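Long-range contact in universal stress protein MT1672 (Mycobacterium tuberculosis, PDB 1TQ8), which has no established function but belongs to the universal stress protein A family, whose members probably help cells withstand stress: residues Ala38-Ala52 with Ala90-Ile103. Numbering follows the deposited sequence.
Sequences AQIAGADAKLIIASA and AHNAGAKNVEERPI
Strands 46-52 and 97-103 pair in parallel, their axes 25° apart, from Leu47 N to Asn97 O (2.9 Å) through to Ile103 N and Ser51 O (2.7 Å). On one face Leu47 CD2 packs against the neighbouring CB atoms of Ala90 and Ala95 and also meets Val98 CG2. Its CG lies opposite the backbone N (chi1 178°), which sends the branch toward helix 79-91. Ile49 CD1 packs on Val98 CG1 (3.7 Å). Next to them, Ala38 CB touches Ala93 CB and Ala95 CB, which lets helix 28-41 come close to the turn after helix 79-91. That helix ends in a Schellman motif with Gly94 as C-prime. Strand 46-52, helix 79-91 and strand 97-103 make a right-handed beta-alpha-beta crossover of the Usp alpha/beta fold, with 97-103 at the sheet edge within the chain. On the other face Glu99 CG lies alongside Ile48 CG1 (3.9 Å), and Glu99 OE2 forms a salt bridge to Arg101 NH1 (3.4 Å). Glu118 also pairs with Arg101 and Lys46. Near the strand starts, Asn97 ND2 donates to Ala45 O (3.0 Å) from above the carbonyl plane. A water donates to Gly42 O and Ala45 O and accepts from Asn97 N. Gly42 O also accepts a hydrogen bond from Lys96 N (2.9 Å).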
ATOM      1  N   ALA A  38     -21.197 -13.132  -3.397  1.00 40.47           N
ATOM      2  CA  ALA A  38     -22.450 -13.880  -3.343  1.00 42.33           C
ATOM      3  C   ALA A  38     -22.155 -15.375  -3.426  1.00 42.98           C
ATOM      4  O   ALA A  38     -22.726 -16.174  -2.675  1.00 43.21           O
ATOM      5  CB  ALA A  38     -23.360 -13.463  -4.486  1.00 41.72           C
ATOM      6  N   GLN A  39     -21.250 -15.738  -4.333  1.00 42.47           N
ATOM      7  CA  GLN A  39     -20.852 -17.128  -4.531  1.00 43.73           C
ATOM      8  C   GLN A  39     -20.266 -17.716  -3.261  1.00 42.89           C
ATOM      9  O   GLN A  39     -20.407 -18.902  -3.006  1.00 43.59           O
ATOM     10  CB  GLN A  39     -19.818 -17.223  -5.657  1.00 46.28           C
ATOM     11  CG  GLN A  39     -19.371 -18.646  -6.014  1.00 53.80           C
ATOM     12  CD  GLN A  39     -18.369 -19.244  -5.024  1.00 57.65           C
ATOM     13  OE1 GLN A  39     -17.323 -18.654  -4.744  1.00 59.90           O
ATOM     14  NE2 GLN A  39     -18.679 -20.432  -4.508  1.00 58.15           N
ATOM     15  N   ILE A  40     -19.617 -16.880  -2.459  1.00 42.67           N
ATOM     16  CA  ILE A  40     -19.000 -17.342  -1.226  1.00 41.05           C
ATOM     17  C   ILE A  40     -20.002 -17.396  -0.086  1.00 40.91           C
ATOM     18  O   ILE A  40     -19.926 -18.267   0.774  1.00 39.37           O
ATOM     19  CB  ILE A  40     -17.837 -16.409  -0.807  1.00 41.13           C
ATOM     20  CG1 ILE A  40     -16.787 -16.375  -1.914  1.00 40.94           C
ATOM     21  CG2 ILE A  40     -17.242 -16.865   0.522  1.00 39.34           C
ATOM     22  CD1 ILE A  40     -15.645 -15.429  -1.666  1.00 41.11           C
ATOM     23  N   ALA A  41     -20.931 -16.450  -0.066  1.00 41.34           N
ATOM     24  CA  ALA A  41     -21.922 -16.415   1.001  1.00 44.43           C
ATOM     25  C   ALA A  41     -22.919 -17.557   0.833  1.00 45.52           C
ATOM     26  O   ALA A  41     -23.345 -18.180   1.806  1.00 43.82           O
ATOM     27  CB  ALA A  41     -22.638 -15.077   0.999  1.00 43.89           C
ATOM     28  N   GLY A  42     -23.289 -17.819  -0.413  1.00 48.28           N
ATOM     29  CA  GLY A  42     -24.217 -18.897  -0.703  1.00 52.12           C
ATOM     30  C   GLY A  42     -25.578 -18.801  -0.043  1.00 53.31           C
ATOM     31  O   GLY A  42     -26.257 -17.775  -0.121  1.00 53.00           O
ATOM     32  N   ALA A  43     -25.975 -19.879   0.621  1.00 54.22           N
ATOM     33  CA  ALA A  43     -27.277 -19.915   1.263  1.00 56.06           C
ATOM     34  C   ALA A  43     -27.218 -20.067   2.769  1.00 56.30           C
ATOM     35  O   ALA A  43     -28.247 -20.034   3.443  1.00 57.26           O
ATOM     36  CB  ALA A  43     -28.104 -21.036   0.663  1.00 56.69           C
ATOM     37  N   ASP A  44     -26.015 -20.227   3.303  1.00 56.35           N
ATOM     38  CA  ASP A  44     -25.869 -20.392   4.738  1.00 55.94           C
ATOM     39  C   ASP A  44     -25.156 -19.224   5.407  1.00 53.85           C
ATOM     40  O   ASP A  44     -25.086 -19.149   6.634  1.00 54.31           O
ATOM     41  CB  ASP A  44     -25.140 -21.704   5.027  1.00 59.34           C
ATOM     42  CG  ASP A  44     -25.821 -22.897   4.373  1.00 63.44           C
ATOM     43  OD1 ASP A  44     -27.050 -23.059   4.567  1.00 64.28           O
ATOM     44  OD2 ASP A  44     -25.132 -23.671   3.666  1.00 65.80           O
ATOM     45  N   ALA A  45     -24.636 -18.303   4.606  1.00 51.40           N
ATOM     46  CA  ALA A  45     -23.940 -17.159   5.171  1.00 48.56           C
ATOM     47  C   ALA A  45     -24.673 -15.860   4.899  1.00 45.41           C
ATOM     48  O   ALA A  45     -25.446 -15.750   3.946  1.00 42.72           O
ATOM     49  CB  ALA A  45     -22.521 -17.080   4.620  1.00 48.92           C
ATOM     50  N   LYS A  46     -24.422 -14.880   5.756  1.00 43.98           N
ATOM     51  CA  LYS A  46     -25.021 -13.562   5.624  1.00 43.89           C
ATOM     52  C   LYS A  46     -24.129 -12.690   4.737  1.00 41.39           C
ATOM     53  O   LYS A  46     -22.907 -12.668   4.897  1.00 41.97           O
ATOM     54  CB  LYS A  46     -25.185 -12.924   7.010  1.00 46.81           C
ATOM     55  CG  LYS A  46     -25.641 -11.470   6.980  1.00 52.98           C
ATOM     56  CD  LYS A  46     -26.302 -11.031   8.291  1.00 55.87           C
ATOM     57  CE  LYS A  46     -25.405 -11.240   9.503  1.00 57.38           C
ATOM     58  NZ  LYS A  46     -26.075 -10.799  10.763  1.00 58.30           N
ATOM     59  N   LEU A  47     -24.750 -11.996   3.790  1.00 38.72           N
ATOM     60  CA  LEU A  47     -24.048 -11.108   2.866  1.00 35.96           C
ATOM     61  C   LEU A  47     -24.501  -9.667   3.063  1.00 35.94           C
ATOM     62  O   LEU A  47     -25.670  -9.351   2.857  1.00 36.85           O
ATOM     63  CB  LEU A  47     -24.327 -11.500   1.413  1.00 33.79           C
ATOM     64  CG  LEU A  47     -23.660 -10.588   0.378  1.00 33.63           C
ATOM     65  CD1 LEU A  47     -22.148 -10.649   0.552  1.00 29.84           C
ATOM     66  CD2 LEU A  47     -24.039 -11.011  -1.032  1.00 33.54           C
ATOM     67  N   ILE A  48     -23.585  -8.791   3.459  1.00 35.51           N
ATOM     68  CA  ILE A  48     -23.931  -7.389   3.646  1.00 33.53           C
ATOM     69  C   ILE A  48     -23.307  -6.607   2.511  1.00 31.10           C
ATOM     70  O   ILE A  48     -22.096  -6.669   2.312  1.00 31.90           O
ATOM     71  CB  ILE A  48     -23.389  -6.849   4.972  1.00 35.10           C
ATOM     72  CG1 ILE A  48     -23.980  -7.644   6.128  1.00 36.33           C
ATOM     73  CG2 ILE A  48     -23.744  -5.383   5.120  1.00 35.35           C
ATOM     74  CD1 ILE A  48     -23.435  -7.252   7.481  1.00 39.55           C
ATOM     75  N   ILE A  49     -24.134  -5.891   1.757  1.00 28.29           N
ATOM     76  CA  ILE A  49     -23.639  -5.099   0.639  1.00 26.43           C
ATOM     77  C   ILE A  49     -23.547  -3.642   1.031  1.00 27.79           C
ATOM     78  O   ILE A  49     -24.549  -3.029   1.403  1.00 28.90           O
ATOM     79  CB  ILE A  49     -24.552  -5.170  -0.577  1.00 26.41           C
ATOM     80  CG1 ILE A  49     -24.757  -6.622  -1.001  1.00 24.35           C
ATOM     81  CG2 ILE A  49     -23.927  -4.369  -1.725  1.00 24.94           C
ATOM     82  CD1 ILE A  49     -25.579  -6.758  -2.280  1.00 23.93           C
ATOM     83  N   ALA A  50     -22.348  -3.081   0.926  1.00 24.96           N
ATOM     84  CA  ALA A  50     -22.130  -1.690   1.307  1.00 28.46           C
ATOM     85  C   ALA A  50     -21.719  -0.791   0.156  1.00 29.28           C
ATOM     86  O   ALA A  50     -21.105  -1.241  -0.816  1.00 30.36           O
ATOM     87  CB  ALA A  50     -21.063  -1.612   2.417  1.00 27.20           C
ATOM     88  N   SER A  51     -22.059   0.487   0.286  1.00 27.62           N
ATOM     89  CA  SER A  51     -21.704   1.491  -0.706  1.00 28.25           C
ATOM     90  C   SER A  51     -21.484   2.819   0.000  1.00 28.71           C
ATOM     91  O   SER A  51     -22.275   3.222   0.855  1.00 29.09           O
ATOM     92  CB  SER A  51     -22.805   1.644  -1.746  1.00 28.80           C
ATOM     93  OG  SER A  51     -22.381   2.496  -2.793  1.00 30.68           O
ATOM     94  N   ALA A  52     -20.403   3.498  -0.356  1.00 29.50           N
ATOM     95  CA  ALA A  52     -20.084   4.772   0.266  1.00 29.32           C
ATOM     96  C   ALA A  52     -20.981   5.867  -0.267  1.00 29.43           C
ATOM     97  O   ALA A  52     -21.200   5.979  -1.473  1.00 29.96           O
ATOM     98  CB  ALA A  52     -18.628   5.126   0.010  1.00 26.91           C
ATOM     99  N   ALA A  90     -26.846 -10.137  -6.250  1.00 47.21           N
ATOM    100  CA  ALA A  90     -26.362 -11.100  -5.264  1.00 48.53           C
ATOM    101  C   ALA A  90     -27.280 -12.325  -5.257  1.00 49.23           C
ATOM    102  O   ALA A  90     -26.806 -13.465  -5.295  1.00 48.47           O
ATOM    103  CB  ALA A  90     -26.306 -10.470  -3.866  1.00 44.73           C
ATOM    104  N   HIS A  91     -28.590 -12.091  -5.215  1.00 50.89           N
ATOM    105  CA  HIS A  91     -29.556 -13.192  -5.218  1.00 53.35           C
ATOM    106  C   HIS A  91     -29.356 -14.081  -6.452  1.00 51.84           C
ATOM    107  O   HIS A  91     -29.197 -15.291  -6.325  1.00 50.19           O
ATOM    108  CB  HIS A  91     -30.991 -12.646  -5.170  1.00 54.98           C
ATOM    109  CG  HIS A  91     -31.401 -12.139  -3.816  1.00 58.14           C
ATOM    110  ND1 HIS A  91     -32.263 -11.074  -3.646  1.00 59.73           N
ATOM    111  CD2 HIS A  91     -31.068 -12.553  -2.570  1.00 58.25           C
ATOM    112  CE1 HIS A  91     -32.440 -10.852  -2.355  1.00 58.16           C
ATOM    113  NE2 HIS A  91     -31.727 -11.736  -1.679  1.00 58.57           N
ATOM    114  N   ASN A  92     -29.330 -13.482  -7.637  1.00 51.65           N
ATOM    115  CA  ASN A  92     -29.143 -14.260  -8.853  1.00 53.19           C
ATOM    116  C   ASN A  92     -27.840 -15.033  -8.859  1.00 53.62           C
ATOM    117  O   ASN A  92     -27.589 -15.824  -9.763  1.00 56.58           O
ATOM    118  CB  ASN A  92     -29.196 -13.362 -10.086  1.00 52.49           C
ATOM    119  CG  ASN A  92     -30.489 -12.592 -10.179  1.00 53.08           C
ATOM    120  OD1 ASN A  92     -31.496 -12.983  -9.585  1.00 52.63           O
ATOM    121  ND2 ASN A  92     -30.478 -11.498 -10.935  1.00 51.26           N
ATOM    122  N   ALA A  93     -27.000 -14.803  -7.862  1.00 54.00           N
ATOM    123  CA  ALA A  93     -25.732 -15.508  -7.800  1.00 53.47           C
ATOM    124  C   ALA A  93     -25.771 -16.584  -6.724  1.00 54.37           C
ATOM    125  O   ALA A  93     -24.741 -17.157  -6.371  1.00 55.71           O
ATOM    126  CB  ALA A  93     -24.605 -14.534  -7.532  1.00 53.80           C
ATOM    127  N   GLY A  94     -26.960 -16.852  -6.195  1.00 54.81           N
ATOM    128  CA  GLY A  94     -27.093 -17.887  -5.184  1.00 55.94           C
ATOM    129  C   GLY A  94     -27.115 -17.426  -3.740  1.00 57.69           C
ATOM    130  O   GLY A  94     -27.373 -18.232  -2.842  1.00 59.92           O
ATOM    131  N   ALA A  95     -26.837 -16.146  -3.504  1.00 56.23           N
ATOM    132  CA  ALA A  95     -26.844 -15.609  -2.151  1.00 54.30           C
ATOM    133  C   ALA A  95     -28.294 -15.498  -1.687  1.00 53.87           C
ATOM    134  O   ALA A  95     -29.089 -14.788  -2.301  1.00 54.09           O
ATOM    135  CB  ALA A  95     -26.170 -14.242  -2.134  1.00 54.82           C
ATOM    136  N   LYS A  96     -28.634 -16.195  -0.607  1.00 54.18           N
ATOM    137  CA  LYS A  96     -30.000 -16.181  -0.077  1.00 56.08           C
ATOM    138  C   LYS A  96     -30.274 -15.061   0.922  1.00 56.76           C
ATOM    139  O   LYS A  96     -31.307 -14.396   0.853  1.00 57.98           O
ATOM    140  CB  LYS A  96     -30.325 -17.512   0.615  1.00 57.98           C
ATOM    141  CG  LYS A  96     -30.356 -18.745  -0.275  1.00 60.49           C
ATOM    142  CD  LYS A  96     -31.650 -18.850  -1.070  1.00 63.95           C
ATOM    143  CE  LYS A  96     -31.808 -20.247  -1.685  1.00 65.38           C
ATOM    144  NZ  LYS A  96     -31.779 -21.339  -0.648  1.00 65.06           N
ATOM    145  N   ASN A  97     -29.350 -14.867   1.858  1.00 55.70           N
ATOM    146  CA  ASN A  97     -29.499 -13.858   2.901  1.00 54.80           C
ATOM    147  C   ASN A  97     -28.659 -12.615   2.612  1.00 53.74           C
ATOM    148  O   ASN A  97     -27.478 -12.552   2.959  1.00 53.43           O
ATOM    149  CB  ASN A  97     -29.087 -14.472   4.234  1.00 56.20           C
ATOM    150  CG  ASN A  97     -29.296 -15.977   4.256  1.00 58.57           C
ATOM    151  OD1 ASN A  97     -30.382 -16.464   3.948  1.00 59.98           O
ATOM    152  ND2 ASN A  97     -28.254 -16.722   4.613  1.00 59.25           N
ATOM    153  N   VAL A  98     -29.290 -11.617   2.005  1.00 50.75           N
ATOM    154  CA  VAL A  98     -28.602 -10.396   1.631  1.00 47.38           C
ATOM    155  C   VAL A  98     -29.250  -9.130   2.161  1.00 45.97           C
ATOM    156  O   VAL A  98     -30.468  -8.987   2.125  1.00 45.15           O
ATOM    157  CB  VAL A  98     -28.527 -10.291   0.093  1.00 46.74           C
ATOM    158  CG1 VAL A  98     -27.747  -9.054  -0.318  1.00 45.58           C
ATOM    159  CG2 VAL A  98     -27.881 -11.551  -0.481  1.00 47.03           C
ATOM    160  N   GLU A  99     -28.434  -8.214   2.668  1.00 44.93           N
ATOM    161  CA  GLU A  99     -28.945  -6.937   3.144  1.00 44.85           C
ATOM    162  C   GLU A  99     -28.021  -5.834   2.643  1.00 42.82           C
ATOM    163  O   GLU A  99     -26.838  -6.063   2.384  1.00 41.26           O
ATOM    164  CB  GLU A  99     -29.072  -6.921   4.673  1.00 46.86           C
ATOM    165  CG  GLU A  99     -27.793  -7.127   5.446  1.00 52.12           C
ATOM    166  CD  GLU A  99     -28.046  -7.390   6.934  1.00 55.31           C
ATOM    167  OE1 GLU A  99     -28.195  -8.573   7.321  1.00 57.46           O
ATOM    168  OE2 GLU A  99     -28.105  -6.411   7.714  1.00 53.88           O
ATOM    169  N   GLU A 100     -28.582  -4.647   2.475  1.00 42.12           N
ATOM    170  CA  GLU A 100     -27.835  -3.507   1.976  1.00 40.16           C
ATOM    171  C   GLU A 100     -27.479  -2.585   3.122  1.00 38.64           C
ATOM    172  O   GLU A 100     -28.099  -2.634   4.183  1.00 39.16           O
ATOM    173  CB  GLU A 100     -28.671  -2.745   0.966  1.00 40.61           C
ATOM    174  CG  GLU A 100     -29.798  -1.995   1.618  1.00 43.32           C
ATOM    175  CD  GLU A 100     -30.715  -1.384   0.613  1.00 45.20           C
ATOM    176  OE1 GLU A 100     -31.380  -0.390   0.966  1.00 50.68           O
ATOM    177  OE2 GLU A 100     -30.777  -1.904  -0.524  1.00 46.03           O
ATOM    178  N   ARG A 101     -26.505  -1.714   2.885  1.00 37.52           N
ATOM    179  CA  ARG A 101     -26.042  -0.802   3.917  1.00 34.89           C
ATOM    180  C   ARG A 101     -25.286   0.372   3.304  1.00 34.02           C
ATOM    181  O   ARG A 101     -24.367   0.174   2.513  1.00 35.16           O
ATOM    182  CB  ARG A 101     -25.080  -1.564   4.819  1.00 38.25           C
ATOM    183  CG  ARG A 101     -24.926  -1.064   6.217  1.00 39.06           C
ATOM    184  CD  ARG A 101     -25.674  -2.000   7.127  1.00 39.65           C
ATOM    185  NE  ARG A 101     -25.095  -2.046   8.457  1.00 43.57           N
ATOM    186  CZ  ARG A 101     -25.445  -2.933   9.378  1.00 46.55           C
ATOM    187  NH1 ARG A 101     -26.372  -3.842   9.096  1.00 44.99           N
ATOM    188  NH2 ARG A 101     -24.872  -2.914  10.579  1.00 48.01           N
ATOM    189  N   PRO A 102     -25.693   1.610   3.619  1.00 33.50           N
ATOM    190  CA  PRO A 102     -24.977   2.763   3.071  1.00 30.74           C
ATOM    191  C   PRO A 102     -23.824   3.025   4.056  1.00 30.58           C
ATOM    192  O   PRO A 102     -23.980   2.825   5.268  1.00 27.89           O
ATOM    193  CB  PRO A 102     -26.014   3.885   3.126  1.00 30.41           C
ATOM    194  CG  PRO A 102     -27.308   3.176   3.148  1.00 31.82           C
ATOM    195  CD  PRO A 102     -27.035   2.017   4.060  1.00 30.68           C
ATOM    196  N   ILE A 103     -22.671   3.441   3.532  1.00 29.14           N
ATOM    197  CA  ILE A 103     -21.490   3.750   4.342  1.00 29.30           C
ATOM    198  C   ILE A 103     -21.348   5.265   4.331  1.00 29.32           C
ATOM    199  O   ILE A 103     -21.367   5.903   3.279  1.00 30.52           O
ATOM    200  CB  ILE A 103     -20.216   3.120   3.750  1.00 31.01           C
ATOM    201  CG1 ILE A 103     -20.130   1.646   4.143  1.00 30.16           C
ATOM    202  CG2 ILE A 103     -18.989   3.861   4.220  1.00 28.81           C
ATOM    203  CD1 ILE A 103     -19.781   1.420   5.574  1.00 28.62           C
TER
HETATM  204  O   HOH W   1     -26.371 -15.603   1.505  1.00 54.64           O